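Local coordinates for protein acetylxylan esterase A (Aspergillus awamori, PDB 5X6S) that removes acetyl side groups from the backbone of acetylated xylans, taking part in the breakdown of this plant polysaccharide, at residues 136-141 / 269-274. Sequence-based numbering, arbitrary orientation.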
loop_
_atom_site.group_PDB
_atom_site.type_symbol
_atom_site.label_atom_id
_atom_site.label_comp_id
_atom_site.label_asym_id
_atom_site.label_seq_id
_atom_site.Cartn_x
_atom_site.Cartn_y
_atom_site.Cartn_z
ATOM N N PHE A 136 -1.535 4.255 -4.052
ATOM C CA PHE A 136 -1.684 5.704 -3.913
ATOM C C PHE A 136 -2.287 6.119 -2.572
ATOM O O PHE A 136 -3.349 5.625 -2.199
ATOM C CB PHE A 136 -2.499 6.278 -5.048
ATOM C CG PHE A 136 -1.910 6.007 -6.402
ATOM C CD1 PHE A 136 -0.713 6.615 -6.783
ATOM C CD2 PHE A 136 -2.512 5.082 -7.252
ATOM C CE1 PHE A 136 -0.132 6.325 -7.996
ATOM C CE2 PHE A 136 -1.943 4.763 -8.456
ATOM C CZ PHE A 136 -0.751 5.389 -8.855
ATOM N N ALA A 137 -1.576 7.027 -1.868
ATOM C CA ALA A 137 -2.003 7.603 -0.603
ATOM C C ALA A 137 -3.061 8.663 -0.806
ATOM O O ALA A 137 -3.968 8.820 0.015
ATOM C CB ALA A 137 -0.802 8.199 0.112
ATOM N N ALA A 138 -2.974 9.397 -1.925
ATOM C CA ALA A 138 -3.914 10.501 -2.250
ATOM C C ALA A 138 -3.757 10.849 -3.685
ATOM O O ALA A 138 -2.697 10.524 -4.298
ATOM C CB ALA A 138 -3.661 11.744 -1.378
ATOM N N ALA A 139 -4.775 11.497 -4.238
ATOM C CA ALA A 139 -4.845 11.886 -5.633
ATOM C C ALA A 139 -5.494 13.226 -5.742
ATOM O O ALA A 139 -6.435 13.511 -4.949
ATOM C CB ALA A 139 -5.669 10.916 -6.432
ATOM N N THR A 140 -5.069 14.023 -6.734
ATOM C CA THR A 140 -5.699 15.345 -7.023
ATOM C C THR A 140 -6.105 15.350 -8.474
ATOM O O THR A 140 -5.265 15.124 -9.366
ATOM C CB THR A 140 -4.759 16.552 -6.639
ATOM O OG1 THR A 140 -4.513 16.558 -5.220
ATOM C CG2 THR A 140 -5.380 17.918 -7.025
ATOM N N VAL A 141 -7.365 15.638 -8.745
ATOM C CA VAL A 141 -7.963 15.595 -10.063
ATOM C C VAL A 141 -8.278 17.024 -10.516
ATOM O O VAL A 141 -9.092 17.731 -9.859
ATOM C CB VAL A 141 -9.247 14.706 -10.063
ATOM C CG1 VAL A 141 -9.939 14.650 -11.386
ATOM C CG2 VAL A 141 -8.927 13.283 -9.570
ATOM N N MET A 269 0.696 19.947 -2.425
ATOM C CA MET A 269 1.637 19.601 -1.368
ATOM C C MET A 269 0.968 19.370 -0.000
ATOM O O MET A 269 1.366 18.485 0.787
ATOM C CB MET A 269 2.758 20.663 -1.270
ATOM C CG MET A 269 3.648 20.821 -2.507
ATOM S SD MET A 269 4.408 19.247 -3.063
ATOM C CE MET A 269 3.242 18.683 -4.293
ATOM N N GLU A 270 -0.028 20.204 0.285
ATOM C CA GLU A 270 -0.779 20.152 1.534
ATOM C C GLU A 270 -1.696 18.925 1.534
ATOM O O GLU A 270 -1.747 18.214 2.517
ATOM C CB GLU A 270 -1.605 21.423 1.699
ATOM C CG GLU A 270 -0.763 22.617 2.090
ATOM C CD GLU A 270 -1.542 23.939 2.091
ATOM O OE1 GLU A 270 -2.791 23.921 2.159
ATOM O OE2 GLU A 270 -0.884 24.985 1.980
ATOM N N TRP A 271 -2.380 18.668 0.406
ATOM C CA TRP A 271 -3.299 17.529 0.324
ATOM C C TRP A 271 -2.519 16.222 0.435
ATOM O O TRP A 271 -2.911 15.273 1.144
ATOM C CB TRP A 271 -4.076 17.571 -0.989
ATOM C CG TRP A 271 -4.983 16.401 -1.221
ATOM C CD1 TRP A 271 -4.915 15.492 -2.221
ATOM C CD2 TRP A 271 -6.081 15.998 -0.383
ATOM N NE1 TRP A 271 -5.916 14.573 -2.092
ATOM C CE2 TRP A 271 -6.654 14.868 -0.968
ATOM C CE3 TRP A 271 -6.654 16.516 0.793
ATOM C CZ2 TRP A 271 -7.763 14.231 -0.425
ATOM C CZ3 TRP A 271 -7.784 15.853 1.328
ATOM C CH2 TRP A 271 -8.295 14.739 0.725
ATOM N N PHE A 272 -1.387 16.177 -0.269
ATOM C CA PHE A 272 -0.535 15.008 -0.252
ATOM C C PHE A 272 0.077 14.814 1.105
ATOM O O PHE A 272 0.212 13.689 1.528
ATOM C CB PHE A 272 0.576 15.096 -1.292
ATOM C CG PHE A 272 0.111 15.165 -2.700
ATOM C CD1 PHE A 272 -1.165 14.856 -3.048
ATOM C CD2 PHE A 272 1.009 15.529 -3.713
ATOM C CE1 PHE A 272 -1.578 14.934 -4.354
ATOM C CE2 PHE A 272 0.625 15.611 -5.036
ATOM C CZ PHE A 272 -0.691 15.294 -5.375
ATOM N N GLY A 273 0.458 15.903 1.783
ATOM C CA GLY A 273 1.079 15.835 3.110
ATOM C C GLY A 273 2.538 16.218 3.130
ATOM O O GLY A 273 3.192 16.165 4.178
ATOM N N PHE A 274 3.088 16.603 1.973
ATOM C CA PHE A 274 4.484 17.048 1.952
ATOM C C PHE A 274 4.612 18.334 2.750
ATOM O O PHE A 274 5.618 18.516 3.441
ATOM C CB PHE A 274 5.032 17.262 0.552
ATOM C CG PHE A 274 5.210 15.976 -0.243
ATOM C CD1 PHE A 274 6.154 15.027 0.141
ATOM C CD2 PHE A 274 4.429 15.721 -1.360
ATOM C CE1 PHE A 274 6.319 13.847 -0.606
ATOM C CE2 PHE A 274 4.576 14.540 -2.100
ATOM C CZ PHE A 274 5.536 13.605 -1.716
#
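Two donors grip the carbonyl oxygen of Ala139: the parallel pairing with strand 193-199 supplies the backbone N-H of Gln195, whose side-chain OE1 is also hydrogen-bonded to Thr140 OG1, and the indole of Trp271 supplies the other. Trp271 NE1 lies 3.1 Å from Ala139 O, but the bond is bent, 137° at the hydrogen, and the donor sits well above the carbonyl plane, consistent with an oxygen that also accepts a bond within the sheet. The indole gets there because CG of Trp271 is anti to the backbone N (chi1 176°), which brings the five-membered ring up to the strand. Trp271 NE1 also lies 3.7 Å from Ala138 CB. Thr140 OG1 packs 3.2 Å from Trp271 CD1 and 3.5 Å from Phe272 CE1, so this hydroxyl of a buried residue touches the rings of two successive residues obliquely. Phe272, its CG beside the backbone N, extends its ring along the strand and stacks on Phe114 of strand 113-118. Ala138 and Thr140 thus receive the C-terminal helix 265-272 on one face of the central sheet, while Val141 meets helix 120-131 on the other, the layered sandwich of the alpha/beta-hydrolase fold.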